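Local coordinates for protein glutathione S-transferase (Bombyx mori, PDB 5ZFG) that metabolises the insecticide diazinon and, as a member of the glutathione S-transferase superfamily, probably works by joining glutathione to its substrates, at residues 15-20 against 68-73; 93-98 against 155-160; 4-9 against 29-34. All coordinates share one frame; numbering follows the deposited sequence. Where two conformers were deposited one is given.

Contact 1: residues 15-20 against 68-73. With EDO (1,2-ethanediol), chain G.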
ATOM      1  N   LEU B  15     -13.318  -7.612  -5.128  1.00  4.78           N
ATOM      2  CA  LEU B  15     -14.573  -6.868  -5.157  1.00  6.03           C
ATOM      3  C   LEU B  15     -14.319  -5.390  -5.369  1.00  7.67           C
ATOM      4  O   LEU B  15     -15.048  -4.727  -6.112  1.00  6.74           O
ATOM      5  CB  LEU B  15     -15.369  -7.074  -3.868  1.00  5.51           C
ATOM      6  CG  LEU B  15     -15.584  -8.536  -3.429  1.00  7.28           C
ATOM      7  CD1 LEU B  15     -16.070  -8.585  -1.984  1.00  9.67           C
ATOM      8  CD2 LEU B  15     -16.589  -9.221  -4.336  1.00  7.96           C
ATOM      9  N   SER B  16     -13.274  -4.859  -4.729  1.00  4.10           N
ATOM     10  CA  SER B  16     -13.002  -3.428  -4.827  1.00  4.62           C
ATOM     11  C   SER B  16     -12.662  -3.035  -6.258  1.00  6.64           C
ATOM     12  O   SER B  16     -13.103  -1.984  -6.744  1.00  6.64           O
ATOM     13  CB  SER B  16     -11.855  -3.049  -3.886  1.00  4.20           C
ATOM     14  OG  SER B  16     -12.186  -3.319  -2.544  1.00  5.60           O
ATOM     15  N   VAL B  17     -11.862  -3.857  -6.939  1.00  4.48           N
ATOM     16  CA  VAL B  17     -11.500  -3.545  -8.315  1.00  4.92           C
ATOM     17  C   VAL B  17     -12.736  -3.629  -9.208  1.00  6.92           C
ATOM     18  O   VAL B  17     -12.948  -2.777 -10.077  1.00  5.30           O
ATOM     19  CB  VAL B  17     -10.370  -4.461  -8.819  1.00  5.35           C
ATOM     20  CG1 VAL B  17     -10.117  -4.239 -10.318  1.00  5.65           C
ATOM     21  CG2 VAL B  17      -9.050  -4.210  -8.043  1.00  5.56           C
ATOM     22  N   ARG B  18     -13.601  -4.612  -8.967  1.00  8.36           N
ATOM     23  CA  ARG B  18     -14.806  -4.709  -9.793  1.00  7.45           C
ATOM     24  C   ARG B  18     -15.712  -3.498  -9.599  1.00  5.03           C
ATOM     25  O   ARG B  18     -16.247  -2.962 -10.576  1.00  7.61           O
ATOM     26  CB  ARG B  18     -15.544  -6.015  -9.496  1.00  7.78           C
ATOM     27  CG  ARG B  18     -14.791  -7.234 -10.033  1.00  6.95           C
ATOM     28  CD  ARG B  18     -15.375  -8.560  -9.537  1.00  9.16           C
ATOM     29  NE  ARG B  18     -16.812  -8.557  -9.767  1.00 10.10           N
ATOM     30  CZ  ARG B  18     -17.710  -9.132  -8.976  1.00  7.84           C
ATOM     31  NH1 ARG B  18     -17.340  -9.807  -7.899  1.00  7.55           N
ATOM     32  NH2 ARG B  18     -18.995  -9.023  -9.269  1.00  9.93           N
ATOM     33  N   GLN B  19     -15.903  -3.058  -8.352  1.00  5.55           N
ATOM     34  CA  GLN B  19     -16.727  -1.882  -8.089  1.00  9.26           C
ATOM     35  C   GLN B  19     -16.177  -0.649  -8.803  1.00  8.78           C
ATOM     36  O   GLN B  19     -16.931   0.098  -9.436  1.00  8.40           O
ATOM     37  CB  GLN B  19     -16.833  -1.641  -6.584  1.00  8.98           C
ATOM     38  CG  GLN B  19     -17.612  -2.731  -5.865  1.00  8.45           C
ATOM     39  CD  GLN B  19     -17.570  -2.531  -4.387  1.00 10.65           C
ATOM     40  OE1 GLN B  19     -16.496  -2.288  -3.815  1.00 11.40           O
ATOM     41  NE2 GLN B  19     -18.727  -2.623  -3.741  1.00 12.20           N
ATOM     42  N   ALA B  20     -14.857  -0.443  -8.754  1.00  8.65           N
ATOM     43  CA  ALA B  20     -14.270   0.688  -9.464  1.00  8.55           C
ATOM     44  C   ALA B  20     -14.503   0.595 -10.975  1.00  8.88           C
ATOM     45  O   ALA B  20     -14.853   1.591 -11.620  1.00 10.09           O
ATOM     46  CB  ALA B  20     -12.772   0.782  -9.164  1.00  6.87           C
ATOM     47  N   ASN B  68      -4.701  -2.149  -4.852  1.00  5.43           N
ATOM     48  CA  ASN B  68      -4.600  -0.693  -4.717  1.00  5.62           C
ATOM     49  C   ASN B  68      -4.000  -0.064  -5.969  1.00  4.94           C
ATOM     50  O   ASN B  68      -4.499   0.950  -6.470  1.00  5.05           O
ATOM     51  CB  ASN B  68      -3.759  -0.318  -3.502  1.00  4.50           C
ATOM     52  CG  ASN B  68      -4.493  -0.510  -2.209  1.00  8.41           C
ATOM     53  OD1 ASN B  68      -5.662  -0.887  -2.192  1.00  6.70           O
ATOM     54  ND2 ASN B  68      -3.797  -0.281  -1.099  1.00  6.87           N
ATOM     55  N   ALA B  69      -2.924  -0.652  -6.485  1.00  3.09           N
ATOM     56  CA  ALA B  69      -2.311  -0.135  -7.708  1.00  2.97           C
ATOM     57  C   ALA B  69      -3.239  -0.298  -8.909  1.00  4.46           C
ATOM     58  O   ALA B  69      -3.257   0.555  -9.807  1.00  4.95           O
ATOM     59  CB  ALA B  69      -0.989  -0.854  -7.957  1.00  4.02           C
ATOM     60  N   ILE B  70      -4.000  -1.400  -8.950  1.00  4.38           N
ATOM     61  CA  ILE B  70      -4.979  -1.576 -10.030  1.00  6.19           C
ATOM     62  C   ILE B  70      -6.035  -0.480  -9.970  1.00  6.00           C
ATOM     63  O   ILE B  70      -6.383   0.119 -10.998  1.00  5.10           O
ATOM     64  CB  ILE B  70      -5.625  -2.972  -9.968  1.00  5.01           C
ATOM     65  CG1 ILE B  70      -4.578  -4.075 -10.187  1.00  7.98           C
ATOM     66  CG2 ILE B  70      -6.748  -3.080 -11.042  1.00  4.85           C
ATOM     67  CD1 ILE B  70      -5.119  -5.482  -9.885  1.00  6.61           C
ATOM     68  N   LEU B  71      -6.537  -0.175  -8.762  1.00  4.50           N
ATOM     69  CA  LEU B  71      -7.515   0.901  -8.603  1.00  5.21           C
ATOM     70  C   LEU B  71      -6.966   2.231  -9.116  1.00  5.76           C
ATOM     71  O   LEU B  71      -7.646   2.972  -9.846  1.00  5.00           O
ATOM     72  CB  LEU B  71      -7.927   1.034  -7.134  1.00  5.16           C
ATOM     73  CG  LEU B  71      -8.749  -0.110  -6.516  1.00  3.30           C
ATOM     74  CD1 LEU B  71      -8.928   0.086  -5.028  1.00  5.68           C
ATOM     75  CD2 LEU B  71     -10.101  -0.184  -7.217  1.00  8.31           C
ATOM     76  N   GLN B  72      -5.733   2.552  -8.741  1.00  3.99           N
ATOM     77  CA  GLN B  72      -5.125   3.808  -9.187  1.00  5.35           C
ATOM     78  C   GLN B  72      -4.945   3.836 -10.704  1.00  6.64           C
ATOM     79  O   GLN B  72      -5.184   4.869 -11.353  1.00  6.56           O
ATOM     80  CB  GLN B  72      -3.794   3.999  -8.456  1.00  4.31           C
ATOM     81  CG  GLN B  72      -4.016   4.219  -6.948  1.00  5.66           C
ATOM     82  CD  GLN B  72      -2.790   3.942  -6.098  1.00 13.32           C
ATOM     83  OE1 GLN B  72      -1.970   3.092  -6.432  1.00  6.34           O
ATOM     84  NE2 GLN B  72      -2.673   4.658  -4.973  1.00 11.72           N
ATOM     85  N   TYR B  73      -4.572   2.698 -11.289  1.00  4.69           N
ATOM     86  CA  TYR B  73      -4.281   2.644 -12.720  1.00  6.88           C
ATOM     87  C   TYR B  73      -5.548   2.798 -13.550  1.00  7.31           C
ATOM     88  O   TYR B  73      -5.557   3.537 -14.537  1.00  6.83           O
ATOM     89  CB  TYR B  73      -3.584   1.329 -13.049  1.00  5.22           C
ATOM     90  CG  TYR B  73      -3.505   1.012 -14.539  1.00  7.13           C
ATOM     91  CD1 TYR B  73      -2.660   1.732 -15.366  1.00 10.00           C
ATOM     92  CD2 TYR B  73      -4.278   0.007 -15.093  1.00 11.38           C
ATOM     93  CE1 TYR B  73      -2.577   1.453 -16.720  1.00 10.47           C
ATOM     94  CE2 TYR B  73      -4.213  -0.279 -16.455  1.00 10.47           C
ATOM     95  CZ  TYR B  73      -3.353   0.451 -17.255  1.00 10.55           C
ATOM     96  OH  TYR B  73      -3.256   0.172 -18.603  1.00 16.66           O
TER
HETATM   97  C1  EDO G 301     -19.195  -6.690 -11.739  0.86 18.86           C
HETATM   98  O1  EDO G 301     -18.294  -7.692 -12.237  0.86 11.59           O
HETATM   99  C2  EDO G 301     -20.609  -7.235 -11.519  0.86 14.57           C
HETATM  100  O2  EDO G 301     -21.595  -6.232 -11.867  0.86 23.85           O
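V17 and L71 lie opposite each other where two helices run almost parallel. The axes of the segments are inclined by 6° and come within 9.6 Å, while the CA atoms of V17 and L71 are 6.0 Å apart. With these CA atoms so near, short or branched apolar side chains fill the seam, and the interface is made almost wholly of carbon.

L71 has its CG anti to the carbonyl carbon (chi1 -68°), which carries the CD2 methyl across the gap into the shallow dip between S16, V17 and A20. There CD2 meets the CB of A20 at 3.4 Å, tighter than ordinary van der Waals contact, and lies 3.5 Å from the backbone O of S16. That carbonyl is engaged within its own helix, where it accepts from A20 N. Alanine fits this place because its single methyl lets the leucine tip come right up to the helix surface. Beside it, the branches of V17 and I70 cross at about a right angle, V17 CG1 lying 3.6 Å from I70 CG2.

R18 points away from this seam, and its NE donates a bond of 3.0 Å to O1 of an ethanediol, probably a crystallisation additive.

Around the pair, L15 and Q19 pack on helix 195-208, L71 also touches L99 of helix 89-114 and P162 of helix 160-172, and N68 meets C100 of the second subunit.

Contact 2: residues 93-98 against 155-160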
ATOM      1  N   ALA B  93      -3.696  12.697  -1.987  1.00  7.92           N
ATOM      2  CA  ALA B  93      -2.958  12.094  -0.875  1.00  6.25           C
ATOM      3  C   ALA B  93      -3.890  11.470   0.155  1.00  7.35           C
ATOM      4  O   ALA B  93      -3.566  10.426   0.738  1.00  8.19           O
ATOM      5  CB  ALA B  93      -2.069  13.134  -0.217  1.00  6.40           C
ATOM      6  N   ILE B  94      -5.038  12.103   0.421  1.00  7.62           N
ATOM      7  CA  ILE B  94      -5.989  11.512   1.364  1.00  7.89           C
ATOM      8  C   ILE B  94      -6.489  10.171   0.833  1.00  7.95           C
ATOM      9  O   ILE B  94      -6.573   9.184   1.581  1.00  6.73           O
ATOM     10  CB  ILE B  94      -7.154  12.477   1.665  1.00  9.22           C
ATOM     11  CG1 ILE B  94      -6.629  13.812   2.232  1.00 13.66           C
ATOM     12  CG2 ILE B  94      -8.126  11.838   2.685  1.00  8.64           C
ATOM     13  CD1 ILE B  94      -7.679  14.923   2.254  1.00 15.86           C
ATOM     14  N   VAL B  95      -6.808  10.107  -0.466  1.00  9.02           N
ATOM     15  CA  VAL B  95      -7.191   8.834  -1.076  1.00  7.55           C
ATOM     16  C   VAL B  95      -6.062   7.819  -0.956  1.00  7.54           C
ATOM     17  O   VAL B  95      -6.281   6.680  -0.518  1.00  7.82           O
ATOM     18  CB  VAL B  95      -7.608   9.027  -2.546  1.00  8.41           C
ATOM     19  CG1 VAL B  95      -7.846   7.644  -3.214  1.00  6.32           C
ATOM     20  CG2 VAL B  95      -8.869   9.894  -2.629  1.00  8.80           C
ATOM     21  N   ASN B  96      -4.843   8.209  -1.361  1.00  4.84           N
ATOM     22  CA  ASN B  96      -3.709   7.291  -1.288  1.00  6.00           C
ATOM     23  C   ASN B  96      -3.486   6.810   0.131  1.00  5.69           C
ATOM     24  O   ASN B  96      -3.204   5.626   0.351  1.00  4.37           O
ATOM     25  CB  ASN B  96      -2.439   7.956  -1.815  1.00  4.39           C
ATOM     26  CG  ASN B  96      -2.442   8.125  -3.326  1.00  5.66           C
ATOM     27  OD1 ASN B  96      -3.227   7.495  -4.053  1.00  6.52           O
ATOM     28  ND2 ASN B  96      -1.562   8.995  -3.811  1.00  6.26           N
ATOM     29  N   HIS B  97      -3.625   7.709   1.108  1.00  5.89           N
ATOM     30  CA  HIS B  97      -3.451   7.300   2.494  1.00  5.12           C
ATOM     31  C   HIS B  97      -4.471   6.242   2.888  1.00  6.65           C
ATOM     32  O   HIS B  97      -4.131   5.215   3.493  1.00  5.55           O
ATOM     33  CB  HIS B  97      -3.594   8.480   3.447  1.00  5.40           C
ATOM     34  CG  HIS B  97      -3.621   8.018   4.864  1.00  7.43           C
ATOM     35  ND1 HIS B  97      -4.779   7.611   5.488  1.00 10.48           N
ATOM     36  CD2 HIS B  97      -2.611   7.747   5.725  1.00  7.44           C
ATOM     37  CE1 HIS B  97      -4.487   7.154   6.694  1.00 11.56           C
ATOM     38  NE2 HIS B  97      -3.179   7.231   6.864  1.00  8.78           N
ATOM     39  N   ARG B  98      -5.745   6.495   2.574  1.00  7.70           N
ATOM     40  CA  ARG B  98      -6.787   5.560   2.972  1.00  6.50           C
ATOM     41  C   ARG B  98      -6.595   4.198   2.306  1.00  3.73           C
ATOM     42  O   ARG B  98      -6.886   3.164   2.915  1.00  4.26           O
ATOM     43  CB  ARG B  98      -8.173   6.148   2.659  1.00  6.54           C
ATOM     44  CG  ARG B  98      -8.528   7.452   3.406  1.00  7.22           C
ATOM     45  CD  ARG B  98      -8.580   7.300   4.926  1.00  8.67           C
ATOM     46  NE  ARG B  98      -9.111   8.529   5.523  1.00 14.97           N
ATOM     47  CZ  ARG B  98      -8.372   9.579   5.862  1.00 11.50           C
ATOM     48  NH1 ARG B  98      -7.053   9.559   5.705  1.00  8.83           N
ATOM     49  NH2 ARG B  98      -8.956  10.659   6.364  1.00 13.48           N
ATOM     50  N   HIS B 155     -17.419  13.064  -1.423  1.00 21.45           N
ATOM     51  CA  HIS B 155     -17.923  12.241  -2.508  1.00 17.77           C
ATOM     52  C   HIS B 155     -17.172  10.916  -2.503  1.00 18.04           C
ATOM     53  O   HIS B 155     -16.094  10.794  -1.908  1.00 14.76           O
ATOM     54  CB  HIS B 155     -17.760  12.936  -3.865  1.00 18.08           C
ATOM     55  CG  HIS B 155     -16.337  13.212  -4.226  1.00 18.46           C
ATOM     56  ND1 HIS B 155     -15.715  14.409  -3.944  1.00 26.65           N
ATOM     57  CD2 HIS B 155     -15.408  12.441  -4.839  1.00 17.16           C
ATOM     58  CE1 HIS B 155     -14.465  14.365  -4.371  1.00 19.60           C
ATOM     59  NE2 HIS B 155     -14.255  13.181  -4.918  1.00 21.93           N
ATOM     60  N   LEU B 156     -17.756   9.934  -3.187  1.00 19.74           N
ATOM     61  CA  LEU B 156     -17.152   8.607  -3.303  1.00 19.05           C
ATOM     62  C   LEU B 156     -15.814   8.672  -4.034  1.00 13.30           C
ATOM     63  O   LEU B 156     -15.666   9.391  -5.029  1.00 12.96           O
ATOM     64  CB  LEU B 156     -18.107   7.667  -4.048  1.00 16.16           C
ATOM     65  CG  LEU B 156     -17.781   6.163  -4.033  1.00 11.57           C
ATOM     66  CD1 LEU B 156     -18.100   5.546  -2.686  1.00 13.36           C
ATOM     67  CD2 LEU B 156     -18.480   5.407  -5.159  1.00 16.85           C
ATOM     68  N   THR B 157     -14.816   7.935  -3.516  1.00 10.60           N
ATOM     69  CA  THR B 157     -13.527   7.787  -4.193  1.00  8.27           C
ATOM     70  C   THR B 157     -13.107   6.319  -4.153  1.00  5.30           C
ATOM     71  O   THR B 157     -13.717   5.497  -3.465  1.00  9.05           O
ATOM     72  CB  THR B 157     -12.420   8.647  -3.561  1.00  7.69           C
ATOM     73  OG1 THR B 157     -12.160   8.195  -2.229  1.00  8.33           O
ATOM     74  CG2 THR B 157     -12.796  10.138  -3.525  1.00 12.28           C
ATOM     75  N   ILE B 158     -12.033   5.985  -4.883  1.00  8.22           N
ATOM     76  CA  ILE B 158     -11.546   4.604  -4.838  1.00  7.69           C
ATOM     77  C   ILE B 158     -11.109   4.207  -3.431  1.00  8.06           C
ATOM     78  O   ILE B 158     -10.998   3.018  -3.144  1.00  8.20           O
ATOM     79  CB  ILE B 158     -10.391   4.334  -5.841  1.00  5.33           C
ATOM     80  CG1 ILE B 158      -9.184   5.263  -5.627  1.00  7.76           C
ATOM     81  CG2 ILE B 158     -10.890   4.349  -7.310  1.00  5.78           C
ATOM     82  CD1 ILE B 158      -7.978   4.889  -6.519  1.00  5.36           C
ATOM     83  N   ALA B 159     -10.836   5.174  -2.546  1.00  4.92           N
ATOM     84  CA  ALA B 159     -10.487   4.824  -1.172  1.00  5.34           C
ATOM     85  C   ALA B 159     -11.647   4.145  -0.454  1.00  7.85           C
ATOM     86  O   ALA B 159     -11.429   3.368   0.484  1.00  5.73           O
ATOM     87  CB  ALA B 159     -10.053   6.079  -0.408  1.00  8.33           C
ATOM     88  N   ASP B 160     -12.883   4.401  -0.891  1.00  9.11           N
ATOM     89  CA  ASP B 160     -14.032   3.839  -0.190  1.00  8.36           C
ATOM     90  C   ASP B 160     -14.151   2.329  -0.381  1.00  6.58           C
ATOM     91  O   ASP B 160     -14.484   1.618   0.569  1.00  8.73           O
ATOM     92  CB  ASP B 160     -15.309   4.527  -0.656  1.00  8.74           C
ATOM     93  CG  ASP B 160     -15.421   5.913  -0.109  1.00  6.37           C
ATOM     94  OD1 ASP B 160     -15.654   6.020   1.117  1.00 11.95           O
ATOM     95  OD2 ASP B 160     -15.217   6.879  -0.881  1.00 10.61           O
TER
HETATM   96  O   HOH W   1      -8.944   2.067   1.129  1.00  8.12           O
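V95, with A159 and R98, carries this contact between one side of helix 89-114 and the loop that leads into helix 160-172. The two branches of V95 divide the work. CG1, anti to the backbone N (chi1 173°), lies 3.6 Å from CG1 of I158 and reaches the A159 methyl as well, whereas CG2 rests against the T157 side chain, 3.7 Å from its OG1. A beta-branched residue suits the place because it offers two methyls to a chain that bends round it.

A159 is small enough for the loop to lie almost on the helix: its CB sits 3.6 Å from CB of R98 and also borders the carbonyl O of V95. R98 contributes only the base of its side chain here. Beyond CB the chain bends and leads its guanidinium away, to a cation-pi contact with Y142. A water donates to both R98 O and A159 O, each at 2.9 Å, and so links the two backbones through a polar bridge beside the apolar patch.

The loop is shaped by its own bonds. T157 N donates to D160 OD2 at 2.9 Å and 171°, while A159 N makes a weak bond to T157 OG1; OD1 of D160 is taken up by A151 N and W186 NE1. T157 and D160 thus form a capping box at the start of helix 160-172, the N-capping arrangement well known at this position in glutathione transferases.

Contact 3: residues 4-9 against 29-34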
ATOM      1  N   LYS B   4      -9.003  -7.627 -18.945  1.00 13.07           N
ATOM      2  CA  LYS B   4      -9.318  -8.881 -18.269  1.00 13.34           C
ATOM      3  C   LYS B   4      -8.942  -8.789 -16.797  1.00  9.22           C
ATOM      4  O   LYS B   4      -7.819  -8.392 -16.469  1.00 10.85           O
ATOM      5  CB  LYS B   4      -8.576 -10.043 -18.923  1.00 13.76           C
ATOM      6  CG  LYS B   4      -8.975 -10.280 -20.400  1.00 18.78           C
ATOM      7  CD  LYS B   4      -8.307 -11.530 -20.946  1.00 26.55           C
ATOM      8  CE  LYS B   4      -8.358 -11.570 -22.463  1.00 35.52           C
ATOM      9  NZ  LYS B   4      -7.931 -12.911 -22.951  1.00 39.72           N
ATOM     10  N   LEU B   5      -9.872  -9.167 -15.923  1.00  7.09           N
ATOM     11  CA  LEU B   5      -9.621  -9.196 -14.480  1.00  7.13           C
ATOM     12  C   LEU B   5      -9.725 -10.621 -13.958  1.00  8.77           C
ATOM     13  O   LEU B   5     -10.795 -11.238 -14.031  1.00  7.98           O
ATOM     14  CB  LEU B   5     -10.604  -8.305 -13.726  1.00  7.35           C
ATOM     15  CG  LEU B   5     -10.388  -8.271 -12.218  1.00  7.52           C
ATOM     16  CD1 LEU B   5      -9.110  -7.493 -11.891  1.00 10.27           C
ATOM     17  CD2 LEU B   5     -11.592  -7.642 -11.518  1.00 10.60           C
ATOM     18  N   TYR B   6      -8.633 -11.114 -13.388  1.00  4.34           N
ATOM     19  CA  TYR B   6      -8.615 -12.397 -12.694  1.00  7.48           C
ATOM     20  C   TYR B   6      -8.919 -12.158 -11.219  1.00  7.44           C
ATOM     21  O   TYR B   6      -8.155 -11.476 -10.530  1.00  7.73           O
ATOM     22  CB  TYR B   6      -7.262 -13.082 -12.889  1.00  7.28           C
ATOM     23  CG  TYR B   6      -7.015 -13.421 -14.347  1.00 10.21           C
ATOM     24  CD1 TYR B   6      -7.265 -14.698 -14.829  1.00 13.26           C
ATOM     25  CD2 TYR B   6      -6.579 -12.452 -15.251  1.00  9.72           C
ATOM     26  CE1 TYR B   6      -7.061 -15.012 -16.161  1.00 14.34           C
ATOM     27  CE2 TYR B   6      -6.371 -12.756 -16.597  1.00 13.49           C
ATOM     28  CZ  TYR B   6      -6.612 -14.042 -17.042  1.00 13.81           C
ATOM     29  OH  TYR B   6      -6.422 -14.364 -18.378  1.00 15.18           O
ATOM     30  N   ALA B   7     -10.044 -12.694 -10.746  1.00  4.96           N
ATOM     31  CA  ALA B   7     -10.602 -12.324  -9.448  1.00  8.38           C
ATOM     32  C   ALA B   7     -11.173 -13.561  -8.766  1.00  9.35           C
ATOM     33  O   ALA B   7     -11.336 -14.610  -9.394  1.00 10.31           O
ATOM     34  CB  ALA B   7     -11.699 -11.257  -9.611  1.00 13.84           C
ATOM     35  N   VAL B   8     -11.500 -13.433  -7.471  1.00  8.46           N
ATOM     36  CA  VAL B   8     -12.182 -14.486  -6.726  0.63  8.34           C
ATOM     37  C   VAL B   8     -13.453 -13.905  -6.113  1.00 12.53           C
ATOM     38  O   VAL B   8     -13.471 -12.755  -5.657  1.00  9.23           O
ATOM     39  CB  VAL B   8     -11.251 -15.123  -5.662  0.63 11.10           C
ATOM     40  CG1 VAL B   8     -10.981 -14.180  -4.479  0.63  8.23           C
ATOM     41  CG2 VAL B   8     -11.813 -16.454  -5.190  0.63 11.03           C
ATOM     42  N   SER B   9     -14.513 -14.717  -6.100  1.00 11.68           N
ATOM     43  CA  SER B   9     -15.868 -14.257  -5.802  1.00 10.68           C
ATOM     44  C   SER B   9     -16.066 -13.774  -4.374  1.00  9.56           C
ATOM     45  O   SER B   9     -17.018 -13.024  -4.122  1.00 10.87           O
ATOM     46  CB  SER B   9     -16.855 -15.392  -6.079  1.00 13.54           C
ATOM     47  OG  SER B   9     -16.597 -16.476  -5.197  1.00 13.99           O
ATOM     48  N   GLU B  29     -13.679  -8.193 -19.011  1.00 11.38           N
ATOM     49  CA  GLU B  29     -14.013  -9.606 -18.889  1.00 14.03           C
ATOM     50  C   GLU B  29     -13.559 -10.099 -17.520  1.00 14.07           C
ATOM     51  O   GLU B  29     -12.419  -9.847 -17.118  1.00 14.08           O
ATOM     52  CB  GLU B  29     -13.343 -10.428 -19.990  1.00 17.57           C
ATOM     53  CG  GLU B  29     -13.478 -11.945 -19.797  1.00 22.18           C
ATOM     54  CD  GLU B  29     -12.870 -12.754 -20.938  1.00 29.70           C
ATOM     55  OE1 GLU B  29     -13.130 -12.418 -22.111  1.00 35.36           O
ATOM     56  OE2 GLU B  29     -12.139 -13.727 -20.658  1.00 34.40           O
ATOM     57  N   LEU B  30     -14.460 -10.776 -16.810  1.00  9.20           N
ATOM     58  CA  LEU B  30     -14.192 -11.341 -15.492  1.00 10.32           C
ATOM     59  C   LEU B  30     -13.793 -12.805 -15.623  1.00 14.42           C
ATOM     60  O   LEU B  30     -14.503 -13.596 -16.256  1.00 11.87           O
ATOM     61  CB  LEU B  30     -15.424 -11.214 -14.598  1.00 10.02           C
ATOM     62  CG  LEU B  30     -15.409 -11.881 -13.212  1.00 10.44           C
ATOM     63  CD1 LEU B  30     -14.272 -11.301 -12.367  1.00  9.90           C
ATOM     64  CD2 LEU B  30     -16.726 -11.668 -12.513  1.00 10.83           C
ATOM     65  N   ILE B  31     -12.664 -13.164 -15.024  1.00  8.40           N
ATOM     66  CA  ILE B  31     -12.234 -14.556 -14.930  1.00 11.64           C
ATOM     67  C   ILE B  31     -12.255 -14.931 -13.459  1.00 14.57           C
ATOM     68  O   ILE B  31     -11.482 -14.387 -12.658  1.00  9.95           O
ATOM     69  CB  ILE B  31     -10.843 -14.781 -15.540  1.00 10.37           C
ATOM     70  CG1 ILE B  31     -10.859 -14.490 -17.038  1.00 13.64           C
ATOM     71  CG2 ILE B  31     -10.390 -16.226 -15.297  1.00 12.41           C
ATOM     72  CD1 ILE B  31     -10.071 -13.287 -17.436  1.00 15.81           C
ATOM     73  N   ASN B  32     -13.146 -15.853 -13.104  1.00  9.38           N
ATOM     74  CA  ASN B  32     -13.252 -16.362 -11.745  1.00 17.34           C
ATOM     75  C   ASN B  32     -12.155 -17.388 -11.543  1.00 17.53           C
ATOM     76  O   ASN B  32     -12.193 -18.464 -12.145  1.00 20.72           O
ATOM     77  CB  ASN B  32     -14.622 -16.990 -11.523  1.00 18.36           C
ATOM     78  CG  ASN B  32     -15.711 -15.967 -11.438  1.00 28.09           C
ATOM     79  OD1 ASN B  32     -15.724 -15.147 -10.519  1.00 35.63           O
ATOM     80  ND2 ASN B  32     -16.641 -15.997 -12.400  1.00 31.57           N
ATOM     81  N   VAL B  33     -11.176 -17.060 -10.708  1.00 10.17           N
ATOM     82  CA  VAL B  33     -10.039 -17.947 -10.494  1.00 12.01           C
ATOM     83  C   VAL B  33     -10.486 -19.078  -9.574  1.00 12.59           C
ATOM     84  O   VAL B  33     -11.166 -18.841  -8.567  1.00 13.57           O
ATOM     85  CB  VAL B  33      -8.846 -17.168  -9.912  1.00 10.80           C
ATOM     86  CG1 VAL B  33      -7.726 -18.120  -9.443  1.00 15.47           C
ATOM     87  CG2 VAL B  33      -8.303 -16.170 -10.945  1.00 11.05           C
ATOM     88  N   ASP B  34     -10.124 -20.311  -9.927  1.00 12.35           N
ATOM     89  CA  ASP B  34     -10.558 -21.475  -9.153  1.00 16.65           C
ATOM     90  C   ASP B  34      -9.604 -21.643  -7.976  1.00 15.79           C
ATOM     91  O   ASP B  34      -8.597 -22.337  -8.067  1.00 15.55           O
ATOM     92  CB  ASP B  34     -10.600 -22.727 -10.019  1.00 17.26           C
ATOM     93  CG  ASP B  34     -11.358 -23.867  -9.355  1.00 26.35           C
ATOM     94  OD1 ASP B  34     -11.464 -23.880  -8.100  1.00 21.71           O
ATOM     95  OD2 ASP B  34     -11.842 -24.754 -10.095  1.00 33.47           O
TER
HETATM   96  O   HOH W   2      -9.848 -14.337 -22.146  1.00 37.67           O
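Y6 and I31 stand side by side on neighbouring parallel strands, the two strands of the beta-alpha-beta unit that opens the thioredoxin-like domain, with helix 12-23 as the connection. The strands are twisted by 24° and paired in register from K4 with E29 to A7 with N32.

The tight part is the Y6, I31 and V33 end of one face. The CD1 methyl of I31 lies over one face of the Y6 ring, 3.7 Å from its centroid and 18° off the normal, a CH-pi contact. The I31 CG2 methyl, anti to the backbone N, touches ring atom CD1 at 3.5 Å. V33 CG2 meets Y6 at CB, near the edge of the ring. An isoleucine suits this place since its two arms can follow both the rim and the face of a tyrosine, and Y45 of helix 43-48 packs on both Y6 and V33. On the reverse face the CB of A7 takes the L30 CD1 methyl at 3.8 Å, and L5 packs under helix 12-23.

The outer side is looser. Strand 29-32 is outermost in the sheet within this chain: K4 and E29 continue the Y6 face toward solvent, while L30 and N32 are exposed on the reverse. K4 NZ stays 4.9 Å from E29 OE2; a water lies between the opposite charges and donates to OE2.

Backbone bonds alternate along the pair: L5 N to E29 O, I31 N to L5 O, A7 N to I31 O. A fourth passes the end of strand 29-32: V33 N donates to A7 O at 2.8 Å, nearly straight at 178°.

How the contacts relate
Contacts 1 and 2 are buried and hold helices or their approaches together through methyl packing, while contact 3 is part core, part surface and relies on backbone pairing within a sheet. Contacts 1 and 3 share one unit: helix 12-23 of contact 1 links the two strands of contact 3, and L5 packs on V17 and R18. Contact 1 meets contact 2 across the two domains, where the I158 CD1 methyl rests on the backbone of L71 and Q72 and a probable, weak hydrogen bond joins Q72 NE2 to N96 OD1. Contacts 1 and 2 also touch the second subunit, which contact 3 does not. Contacts 2 and 3 stay apart, their nearest atoms about 13 Å distant.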